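Local coordinates for hypothetical protein Atu2299 (Agrobacterium tumefaciens, PDB 2HLY) that is of unknown function but belongs to the DUF2026 family, grouped with the papain-like clan CA cysteine peptidases, so a hydrolase-related ancestry is plausible, at residues D12-Y17 / E201-A206; N21-S26 / R194-T199; G59-N64 / H89-A94; F120-S125 / S137-Y142. All coordinates share one frame; numbering follows the deposited sequence.

Contact 1 of 4, residues D12-Y17 / E201-A206; sequences DYFRIY and EMLTGA
Leu203 sets its CB squarely over the Phe14 ring, 3.8 Å from the ring centroid and 11° off the ring normal, a CH-pi contact and the tight part of this pairing. The ring's outer end is occupied too: Phe14 CZ meets Gly205 O at 3.4 Å, with the oxygen near the ring plane. From Leu203 the CD1 branch goes on to Tyr17, where it comes 3.7 Å from CD2; these two side chains cross at about a right angle. Phe14 and Tyr17 are three residues apart on helix 10-24, and the irregular C-terminal tail runs past them as a loop, with no direct hydrogen bond between the two segments. Backbone bonding of Gly205 to Met119 and a bond from Arg18 to Glu201 O hold the tail nearby, and the Tyr17 ring also meets Phe38, nearly parallel to it. The looser, solvent side lies at Glu201, whose extended chain leaves OE1 4.2 Å from Tyr17 OH. A water joins the two, 2.8 Å from Tyr17 OH and in the plane of that ring, while its approach to Glu201 OE1 is so short that the exact length is doubtful.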
# COMPACT_ATOMS: atom_id res chain seq x y z
N ASP A 12 -13.56 0.72 -2.99
CA ASP A 12 -13.13 1.10 -1.64
C ASP A 12 -11.60 0.97 -1.48
O ASP A 12 -10.96 1.76 -0.79
CB ASP A 12 -13.89 0.27 -0.60
CG ASP A 12 -15.37 0.66 -0.53
OD1 ASP A 12 -15.66 1.87 -0.69
OD2 ASP A 12 -16.23 -0.23 -0.33
N TYR A 13 -11.04 -0.02 -2.14
CA TYR A 13 -9.58 -0.12 -2.23
C TYR A 13 -9.02 1.17 -2.81
O TYR A 13 -8.04 1.73 -2.30
CB TYR A 13 -9.20 -1.31 -3.10
CG TYR A 13 -7.73 -1.37 -3.49
CD1 TYR A 13 -6.82 -2.18 -2.81
CD2 TYR A 13 -7.26 -0.64 -4.59
CE1 TYR A 13 -5.48 -2.25 -3.19
CE2 TYR A 13 -5.93 -0.69 -4.97
CZ TYR A 13 -5.05 -1.51 -4.28
OH TYR A 13 -3.74 -1.57 -4.73
N PHE A 14 -9.61 1.65 -3.91
CA PHE A 14 -9.14 2.90 -4.49
C PHE A 14 -9.35 4.10 -3.56
O PHE A 14 -8.51 4.98 -3.52
CB PHE A 14 -9.77 3.13 -5.87
CG PHE A 14 -9.23 2.23 -6.95
CD1 PHE A 14 -7.85 1.99 -7.07
CD2 PHE A 14 -10.10 1.62 -7.86
CE1 PHE A 14 -7.36 1.17 -8.10
CE2 PHE A 14 -9.60 0.80 -8.88
CZ PHE A 14 -8.24 0.57 -8.99
N ARG A 15 -10.46 4.13 -2.83
CA ARG A 15 -10.66 5.20 -1.82
C ARG A 15 -9.50 5.21 -0.82
O ARG A 15 -8.98 6.28 -0.46
CB ARG A 15 -11.98 4.98 -1.07
CG ARG A 15 -13.20 5.32 -1.92
CD ARG A 15 -14.49 5.21 -1.10
NE ARG A 15 -15.61 5.74 -1.87
CZ ARG A 15 -16.64 6.40 -1.35
NH1 ARG A 15 -16.72 6.62 -0.04
NH2 ARG A 15 -17.60 6.85 -2.15
N ILE A 16 -9.09 4.02 -0.39
CA ILE A 16 -8.01 3.90 0.61
C ILE A 16 -6.69 4.40 0.02
O ILE A 16 -5.99 5.22 0.63
CB ILE A 16 -7.89 2.46 1.15
CG1 ILE A 16 -9.14 2.10 1.96
CG2 ILE A 16 -6.62 2.31 2.02
CD1 ILE A 16 -9.28 0.61 2.32
N TYR A 17 -6.37 3.93 -1.18
CA TYR A 17 -5.19 4.42 -1.87
C TYR A 17 -5.24 5.95 -1.97
O TYR A 17 -4.26 6.63 -1.64
CB TYR A 17 -5.01 3.78 -3.26
CG TYR A 17 -4.04 4.59 -4.11
CD1 TYR A 17 -2.65 4.42 -3.97
CD2 TYR A 17 -4.50 5.57 -4.99
CE1 TYR A 17 -1.76 5.20 -4.71
CE2 TYR A 17 -3.62 6.35 -5.75
CZ TYR A 17 -2.26 6.16 -5.60
OH TYR A 17 -1.36 6.94 -6.32
N GLU A 201 -6.29 11.43 -9.60
CA GLU A 201 -6.14 10.44 -10.69
C GLU A 201 -7.42 9.63 -10.86
O GLU A 201 -8.10 9.33 -9.88
CB GLU A 201 -4.94 9.51 -10.42
CG GLU A 201 -4.50 8.63 -11.62
CD GLU A 201 -3.29 7.73 -11.29
OE1 GLU A 201 -2.83 7.74 -10.12
OE2 GLU A 201 -2.79 7.02 -12.19
N MET A 202 -7.75 9.29 -12.11
CA MET A 202 -8.82 8.36 -12.41
C MET A 202 -8.24 6.96 -12.27
O MET A 202 -7.18 6.68 -12.84
CB MET A 202 -9.32 8.58 -13.85
CG MET A 202 -10.55 7.80 -14.23
SD MET A 202 -11.26 8.46 -15.75
CE MET A 202 -12.23 9.83 -15.13
N LEU A 203 -8.94 6.10 -11.54
CA LEU A 203 -8.40 4.78 -11.16
C LEU A 203 -9.35 3.66 -11.53
O LEU A 203 -10.50 3.64 -11.07
CB LEU A 203 -8.15 4.75 -9.66
CG LEU A 203 -7.05 5.68 -9.15
CD1 LEU A 203 -7.15 5.83 -7.63
CD2 LEU A 203 -5.67 5.18 -9.58
N THR A 204 -8.85 2.71 -12.33
CA THR A 204 -9.63 1.57 -12.78
C THR A 204 -8.74 0.34 -12.90
O THR A 204 -7.53 0.46 -13.10
CB THR A 204 -10.27 1.82 -14.19
OG1 THR A 204 -9.24 1.85 -15.18
CG2 THR A 204 -11.08 3.14 -14.23
N GLY A 205 -9.35 -0.84 -12.81
CA GLY A 205 -8.65 -2.09 -13.11
C GLY A 205 -8.13 -2.84 -11.90
O GLY A 205 -7.92 -2.26 -10.83
N ALA A 206 -7.92 -4.14 -12.08
CA ALA A 206 -7.38 -5.01 -11.04
C ALA A 206 -6.40 -6.02 -11.62
O ALA A 206 -6.65 -6.60 -12.69
CB ALA A 206 -8.50 -5.74 -10.31
O HOH W 1 -2.53 8.88 -7.93

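Contact 2 of 4, residues N21-S26 / R194-T199; sequences NSLLIS and RTVPLT
Ser22 OG is the polar hub here: Thr199 N donates to it at 2.8 Å with an N-H...O angle of 161°, and OG is in turn hydrogen-bonded to Arg18 O, one turn back on the same helix. Its first torsion puts OG beside the backbone N and anti to the carbonyl carbon (chi1 -60°), which turns it back toward the preceding turn, where Arg18 O lies. Thr199 OG1 lies 3.5 Å from Ser22 OG, at most a weak bond. That hydroxyl has a sounder partner in Asn21, whose ND2 donates to Thr199 OG1 at 3.1 Å, close to the amide plane; the Asn21 and Thr199 side chains meet roughly perpendicular. Arg18 adds a bond from NH1 to Thr199 O. The loop that leaves strand 193-197 is thereby pinned to the last turns of helix 10-24, fixing a two-stranded hairpin (183-187 with 193-197) against the helix. Along the hairpin strand no direct hydrogen bond is made; a valine methyl and two waters take over. Val196 CG1 sits 3.4 Å from Ser22 O and only loosely approaches Leu23 CD2, the Leu23 side chain also packing on helix 160-172. One water donates to both Ser22 O and Pro197 O, at 2.8 Å from the former. A second water donates to Leu23 O and accepts from Arg194 NH2, meeting the guanidinium at its edge. Direct bonds thus cluster at the loop end, where a buried serine hydroxyl has both a donor and an acceptor, whereas toward Arg194 the helix carbonyls reach the strand through solvent.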
# COMPACT_ATOMS: atom_id res chain seq x y z
N ASN A 21 -2.50 8.41 -0.31
CA ASN A 21 -1.70 9.17 -1.27
C ASN A 21 -1.82 10.66 -1.02
O ASN A 21 -0.84 11.41 -1.09
CB ASN A 21 -2.15 8.87 -2.69
CG ASN A 21 -1.19 9.41 -3.71
OD1 ASN A 21 0.02 9.14 -3.64
ND2 ASN A 21 -1.70 10.21 -4.64
N SER A 22 -3.04 11.10 -0.71
CA SER A 22 -3.31 12.52 -0.50
C SER A 22 -2.56 13.05 0.73
O SER A 22 -2.08 14.19 0.72
CB SER A 22 -4.81 12.74 -0.34
OG SER A 22 -5.50 12.32 -1.51
N LEU A 23 -2.47 12.22 1.76
CA LEU A 23 -1.77 12.59 2.99
C LEU A 23 -0.24 12.56 2.84
O LEU A 23 0.49 13.30 3.52
CB LEU A 23 -2.21 11.67 4.13
CG LEU A 23 -3.64 11.91 4.63
CD1 LEU A 23 -4.13 10.76 5.50
CD2 LEU A 23 -3.69 13.23 5.41
N LEU A 24 0.24 11.71 1.95
CA LEU A 24 1.66 11.51 1.76
C LEU A 24 2.31 12.42 0.79
O LEU A 24 3.47 12.59 0.80
CB LEU A 24 1.89 10.16 1.19
CG LEU A 24 1.92 9.10 2.21
CD1 LEU A 24 2.82 9.49 3.35
CD2 LEU A 24 0.60 8.81 2.68
N ILE A 25 1.54 12.90 -0.15
CA ILE A 25 2.12 13.51 -1.35
C ILE A 25 3.10 14.66 -1.03
O ILE A 25 4.15 14.77 -1.67
CB ILE A 25 1.03 13.88 -2.42
CG1 ILE A 25 1.67 14.23 -3.78
CG2 ILE A 25 0.12 14.98 -1.93
CD1 ILE A 25 2.56 13.13 -4.35
N SER A 26 2.78 15.45 -0.01
CA SER A 26 3.61 16.60 0.40
C SER A 26 4.97 16.18 0.99
O SER A 26 5.90 16.99 1.07
CB SER A 26 2.87 17.46 1.41
OG SER A 26 2.68 16.75 2.63
N ARG A 194 -3.49 22.98 8.03
CA ARG A 194 -3.29 23.00 6.59
C ARG A 194 -4.47 22.29 5.91
O ARG A 194 -5.09 21.40 6.50
CB ARG A 194 -1.96 22.34 6.21
CG ARG A 194 -1.96 20.82 6.35
CD ARG A 194 -0.57 20.21 6.19
NE ARG A 194 -0.60 18.76 6.38
CZ ARG A 194 -0.65 18.15 7.56
NH1 ARG A 194 -0.67 18.86 8.69
NH2 ARG A 194 -0.68 16.82 7.61
N THR A 195 -4.80 22.70 4.68
CA THR A 195 -5.84 22.01 3.90
C THR A 195 -5.19 20.92 3.06
O THR A 195 -4.21 21.18 2.35
CB THR A 195 -6.65 22.98 3.01
OG1 THR A 195 -7.31 23.94 3.84
CG2 THR A 195 -7.72 22.23 2.21
N VAL A 196 -5.72 19.71 3.16
CA VAL A 196 -5.20 18.60 2.37
C VAL A 196 -6.32 18.13 1.42
O VAL A 196 -7.34 17.64 1.87
CB VAL A 196 -4.70 17.44 3.27
CG1 VAL A 196 -4.08 16.33 2.43
CG2 VAL A 196 -3.66 17.94 4.29
N PRO A 197 -6.14 18.32 0.10
CA PRO A 197 -7.15 17.86 -0.84
C PRO A 197 -6.95 16.41 -1.26
O PRO A 197 -5.83 15.91 -1.24
CB PRO A 197 -6.89 18.74 -2.07
CG PRO A 197 -5.44 18.98 -2.04
CD PRO A 197 -5.01 18.97 -0.59
N LEU A 198 -8.03 15.75 -1.65
CA LEU A 198 -7.88 14.43 -2.27
C LEU A 198 -7.17 14.60 -3.61
O LEU A 198 -7.48 15.52 -4.37
CB LEU A 198 -9.24 13.79 -2.49
CG LEU A 198 -9.96 13.19 -1.28
CD1 LEU A 198 -11.42 12.84 -1.64
CD2 LEU A 198 -9.23 11.97 -0.72
N THR A 199 -6.19 13.74 -3.88
CA THR A 199 -5.52 13.75 -5.19
C THR A 199 -6.50 13.29 -6.28
O THR A 199 -7.55 12.71 -5.99
CB THR A 199 -4.22 12.91 -5.19
OG1 THR A 199 -4.52 11.57 -4.78
CG2 THR A 199 -3.19 13.51 -4.21
O HOH W 2 -3.10 16.10 -1.13
O HOH W 3 -0.35 15.45 5.08

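Contact 3 of 4, residues G59-N64 / H89-A94; sequences GLAAYN and HCWVEA
Gly59 and His89 form an antiparallel hydrogen-bonded pair, Gly59 N donating to His89 O at 3.0 Å and His89 N returning a weak bond to Gly59 O, before the strands swing apart at 75°. Beyond this bridge, side chains of 89-94 touch backbone and side chains of 59-64. Trp91 CG occupies the crowded position between the backbone N and the carbonyl carbon (chi1 59°), and CZ3 of its six-membered ring lies 3.5 Å from Gly59 N. CZ3 is also 4.2 Å from Ala61 CB, whose other neighbour is His89 CD2 at 3.8 Å. The chain turns at Gly59, passing from strand 54-58, partner of 89-94 in a four-stranded antiparallel sheet, to strand 60-65 of a separate three-stranded one; Trp91 and His89 fill the angle between them. A nearly straight bond of 2.9 Å (175°) runs from Trp91 NE1 to the anti side of Glu93 OE2, somewhat out of the carboxylate plane, and Tyr142 stacks on Trp91; Lys57 makes a salt bridge with Glu93 OE1. Tyr63 OH stays 4.3 Å from His89 NE2: Tyr63 OH is hydrogen-bonded to Tyr142 OH, and His89 NE2 to Asp100, a His-Asp pairing reminiscent of clan CA peptidases, though activity is unestablished.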
# COMPACT_ATOMS: atom_id res chain seq x y z
N GLY A 59 9.62 -7.07 3.20
CA GLY A 59 10.79 -7.86 2.84
C GLY A 59 10.98 -7.75 1.35
O GLY A 59 11.02 -6.65 0.79
N LEU A 60 11.09 -8.92 0.72
CA LEU A 60 11.25 -9.00 -0.74
C LEU A 60 9.87 -9.20 -1.37
O LEU A 60 9.07 -10.02 -0.89
CB LEU A 60 12.17 -10.18 -1.09
CG LEU A 60 12.46 -10.38 -2.57
CD1 LEU A 60 13.88 -10.92 -2.77
CD2 LEU A 60 11.40 -11.28 -3.24
N ALA A 61 9.57 -8.45 -2.43
CA ALA A 61 8.28 -8.60 -3.12
C ALA A 61 8.50 -8.52 -4.62
O ALA A 61 9.34 -7.76 -5.10
CB ALA A 61 7.29 -7.53 -2.68
N ALA A 62 7.74 -9.33 -5.36
CA ALA A 62 7.82 -9.32 -6.83
C ALA A 62 6.45 -9.54 -7.40
O ALA A 62 5.67 -10.31 -6.85
CB ALA A 62 8.76 -10.39 -7.31
N TYR A 63 6.16 -8.87 -8.51
CA TYR A 63 4.85 -8.96 -9.15
C TYR A 63 5.01 -9.10 -10.65
O TYR A 63 5.89 -8.46 -11.23
CB TYR A 63 4.09 -7.65 -8.95
CG TYR A 63 3.74 -7.33 -7.53
CD1 TYR A 63 2.62 -7.93 -6.95
CD2 TYR A 63 4.48 -6.40 -6.79
CE1 TYR A 63 2.26 -7.64 -5.63
CE2 TYR A 63 4.13 -6.10 -5.46
CZ TYR A 63 3.01 -6.73 -4.90
OH TYR A 63 2.62 -6.46 -3.61
N ASN A 64 4.18 -9.92 -11.28
CA ASN A 64 4.06 -9.85 -12.72
C ASN A 64 2.88 -8.93 -13.02
O ASN A 64 1.75 -9.26 -12.69
CB ASN A 64 3.83 -11.23 -13.35
CG ASN A 64 3.60 -11.15 -14.85
OD1 ASN A 64 3.00 -10.19 -15.35
ND2 ASN A 64 4.09 -12.15 -15.59
N HIS A 89 10.28 -3.42 0.44
CA HIS A 89 8.87 -3.20 0.15
C HIS A 89 7.96 -3.81 1.21
O HIS A 89 8.26 -4.87 1.75
CB HIS A 89 8.52 -3.76 -1.22
CG HIS A 89 7.19 -3.32 -1.73
ND1 HIS A 89 6.94 -2.03 -2.15
CD2 HIS A 89 6.02 -4.00 -1.88
CE1 HIS A 89 5.68 -1.93 -2.54
NE2 HIS A 89 5.11 -3.11 -2.39
N CYS A 90 6.86 -3.11 1.52
CA CYS A 90 5.87 -3.59 2.49
C CYS A 90 4.54 -3.85 1.81
O CYS A 90 4.22 -3.20 0.80
CB CYS A 90 5.63 -2.55 3.58
SG CYS A 90 7.06 -2.27 4.61
N TRP A 91 3.76 -4.74 2.40
CA TRP A 91 2.40 -5.05 1.92
C TRP A 91 1.52 -5.34 3.15
O TRP A 91 1.98 -5.23 4.29
CB TRP A 91 2.43 -6.26 0.99
CG TRP A 91 2.98 -7.49 1.62
CD1 TRP A 91 2.28 -8.47 2.26
CD2 TRP A 91 4.36 -7.87 1.67
NE1 TRP A 91 3.14 -9.44 2.71
CE2 TRP A 91 4.42 -9.10 2.37
CE3 TRP A 91 5.54 -7.31 1.19
CZ2 TRP A 91 5.63 -9.77 2.60
CZ3 TRP A 91 6.75 -7.97 1.42
CH2 TRP A 91 6.78 -9.20 2.11
N VAL A 92 0.25 -5.70 2.92
CA VAL A 92 -0.65 -6.03 4.02
C VAL A 92 -1.14 -7.45 3.84
O VAL A 92 -1.40 -7.88 2.71
CB VAL A 92 -1.86 -5.07 4.05
CG1 VAL A 92 -2.82 -5.45 5.17
CG2 VAL A 92 -1.38 -3.66 4.27
N GLU A 93 -1.23 -8.19 4.96
CA GLU A 93 -1.85 -9.50 4.98
C GLU A 93 -3.06 -9.38 5.90
O GLU A 93 -2.92 -9.02 7.07
CB GLU A 93 -0.86 -10.54 5.47
CG GLU A 93 0.31 -10.64 4.50
CD GLU A 93 1.24 -11.81 4.78
OE1 GLU A 93 0.97 -12.58 5.73
OE2 GLU A 93 2.24 -11.91 4.03
N ALA A 94 -4.25 -9.64 5.36
CA ALA A 94 -5.47 -9.45 6.14
C ALA A 94 -6.49 -10.50 5.80
O ALA A 94 -6.92 -10.58 4.65
CB ALA A 94 -6.04 -8.06 5.89

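Contact 4 of 4, residues F120-S125 / S137-Y142; sequences FQRPLS and SGDFFY
Phe120 drives its edge into the face of Phe140, an edge-to-face pair with centroids 5.2 Å apart and planes at 74°. The leading atom, Phe120 CZ, is 3.5 Å from Phe140 CG, over the ring but toward its rim. The neighbouring CE2 comes tip to tip with Tyr142, 3.5 Å from OH, a hydroxyl bonded to Tyr63. Leu124 CD2 adds apolar packing at the Tyr142 ring edge, 4.3 Å from CD2, and Arg122 CG lies over one face of Phe120, toward the rim. Strands 120-123 and 140-144, which carry these groups, belong to different antiparallel sheets, and the aromatic cluster joins the two. Among polar contacts, Pro123 O lies near the Phe140 plane, 3.4 Å from CZ, and Arg122 NH1 stands at the edge of the same ring. The Arg122 chain bends at chi3 (62°), turning NE off the chain's line; NH1 lies 2.7 Å from Gly138 O, but with 130° at the hydrogen the bond is weak. A water at the guanidinium edge accepts from Arg122 NH1 and from Phe140 N and reaches Asp139 OD1, which is 4.3 Å from NH1, short of a salt bridge; the carboxylate's other oxygen, OD2, is bonded to Gln136 N. The opposite charges probably still attract, but their hydrogen-bonded link runs through water; the one direct polar bond is weak, and the rings supply much of the buried contact.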
# COMPACT_ATOMS: atom_id res chain seq x y z
N PHE A 120 -4.15 -4.14 -6.47
CA PHE A 120 -3.62 -5.46 -6.10
C PHE A 120 -4.25 -5.97 -4.80
O PHE A 120 -3.98 -5.46 -3.72
CB PHE A 120 -2.08 -5.49 -5.96
CG PHE A 120 -1.58 -6.89 -5.79
CD1 PHE A 120 -1.31 -7.68 -6.91
CD2 PHE A 120 -1.49 -7.45 -4.51
CE1 PHE A 120 -0.90 -9.01 -6.76
CE2 PHE A 120 -1.11 -8.79 -4.35
CZ PHE A 120 -0.80 -9.56 -5.48
N GLN A 121 -5.10 -6.99 -4.95
CA GLN A 121 -5.75 -7.64 -3.81
C GLN A 121 -6.01 -9.08 -4.27
O GLN A 121 -6.85 -9.33 -5.15
CB GLN A 121 -7.08 -6.93 -3.49
CG GLN A 121 -7.83 -7.62 -2.33
CD GLN A 121 -9.20 -7.05 -2.00
OE1 GLN A 121 -9.83 -7.53 -1.06
NE2 GLN A 121 -9.65 -6.04 -2.75
N ARG A 122 -5.25 -10.02 -3.69
CA ARG A 122 -5.30 -11.43 -4.13
C ARG A 122 -5.14 -12.35 -2.92
O ARG A 122 -4.51 -11.96 -1.93
CB ARG A 122 -4.20 -11.73 -5.16
CG ARG A 122 -4.22 -10.87 -6.43
CD ARG A 122 -3.40 -11.51 -7.57
NE ARG A 122 -3.99 -12.79 -7.93
CZ ARG A 122 -3.31 -13.92 -8.20
NH1 ARG A 122 -1.97 -13.95 -8.19
NH2 ARG A 122 -3.98 -15.03 -8.46
N PRO A 123 -5.67 -13.58 -2.99
CA PRO A 123 -5.50 -14.48 -1.85
C PRO A 123 -4.02 -14.82 -1.63
O PRO A 123 -3.30 -15.09 -2.59
CB PRO A 123 -6.28 -15.75 -2.26
CG PRO A 123 -7.24 -15.29 -3.34
CD PRO A 123 -6.46 -14.21 -4.07
N LEU A 124 -3.57 -14.82 -0.38
CA LEU A 124 -2.20 -15.25 -0.10
C LEU A 124 -1.95 -16.68 -0.58
O LEU A 124 -0.84 -17.04 -1.00
CB LEU A 124 -1.89 -15.14 1.39
CG LEU A 124 -1.48 -13.77 1.89
CD1 LEU A 124 -1.60 -13.73 3.41
CD2 LEU A 124 -0.06 -13.46 1.46
N SER A 125 -3.01 -17.49 -0.54
CA SER A 125 -2.96 -18.88 -0.99
C SER A 125 -2.61 -19.01 -2.49
O SER A 125 -2.24 -20.08 -2.95
CB SER A 125 -4.29 -19.57 -0.70
OG SER A 125 -5.36 -18.86 -1.29
N SER A 137 0.24 -12.60 -15.54
CA SER A 137 -0.13 -11.30 -14.98
C SER A 137 -0.95 -11.49 -13.70
O SER A 137 -1.89 -12.30 -13.66
CB SER A 137 -0.92 -10.47 -16.00
OG SER A 137 -1.25 -9.19 -15.49
N GLY A 138 -0.55 -10.75 -12.66
CA GLY A 138 -1.14 -10.85 -11.35
C GLY A 138 -0.39 -11.77 -10.40
O GLY A 138 -0.65 -11.77 -9.20
N ASP A 139 0.53 -12.58 -10.94
CA ASP A 139 1.38 -13.42 -10.08
C ASP A 139 2.20 -12.56 -9.13
O ASP A 139 2.62 -11.45 -9.46
CB ASP A 139 2.35 -14.26 -10.91
CG ASP A 139 1.74 -15.56 -11.41
OD1 ASP A 139 0.74 -16.03 -10.83
OD2 ASP A 139 2.29 -16.12 -12.38
N PHE A 140 2.45 -13.10 -7.94
CA PHE A 140 3.22 -12.37 -6.95
C PHE A 140 4.00 -13.32 -6.07
O PHE A 140 3.61 -14.48 -5.89
CB PHE A 140 2.34 -11.48 -6.07
CG PHE A 140 1.40 -12.24 -5.14
CD1 PHE A 140 1.64 -12.25 -3.77
CD2 PHE A 140 0.28 -12.91 -5.63
CE1 PHE A 140 0.77 -12.93 -2.90
CE2 PHE A 140 -0.59 -13.59 -4.75
CZ PHE A 140 -0.34 -13.61 -3.41
N PHE A 141 5.11 -12.82 -5.55
CA PHE A 141 5.89 -13.59 -4.60
C PHE A 141 6.37 -12.65 -3.51
O PHE A 141 6.91 -11.58 -3.79
CB PHE A 141 7.08 -14.29 -5.27
CG PHE A 141 7.97 -14.98 -4.28
CD1 PHE A 141 7.58 -16.19 -3.69
CD2 PHE A 141 9.19 -14.40 -3.91
CE1 PHE A 141 8.40 -16.81 -2.73
CE2 PHE A 141 10.02 -15.02 -2.97
CZ PHE A 141 9.61 -16.21 -2.37
N TYR A 142 6.20 -13.09 -2.27
CA TYR A 142 6.65 -12.36 -1.08
C TYR A 142 7.57 -13.21 -0.22
O TYR A 142 7.30 -14.41 0.00
CB TYR A 142 5.47 -12.01 -0.18
CG TYR A 142 4.44 -11.06 -0.70
CD1 TYR A 142 4.75 -10.06 -1.63
CD2 TYR A 142 3.13 -11.15 -0.24
CE1 TYR A 142 3.77 -9.15 -2.07
CE2 TYR A 142 2.15 -10.26 -0.68
CZ TYR A 142 2.47 -9.28 -1.60
OH TYR A 142 1.50 -8.38 -1.99
O HOH W 4 0.75 -15.74 -7.94

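From the N terminus, helix 10-24 supplies the first halves of both contact 1 and contact 2. Contact 3 then opens at 59-64 and closes at 89-94, and contact 4 follows in series with 120-125 and 137-142. Contact 2 closes at 194-199 and contact 1 at 201-206, so contact 1 encloses contact 2, which encloses the other two; none cross. The outer pair ties the C-terminal hairpin and tail back to the first helix, while contacts 3 and 4, centres about 9 Å apart, knit the two larger sheets together, touching through Asn64 with Gly138 and Tyr63 with Tyr142. Tyr13 OH and Phe120 N, probably hydrogen-bonded, link contact 1 to contact 4.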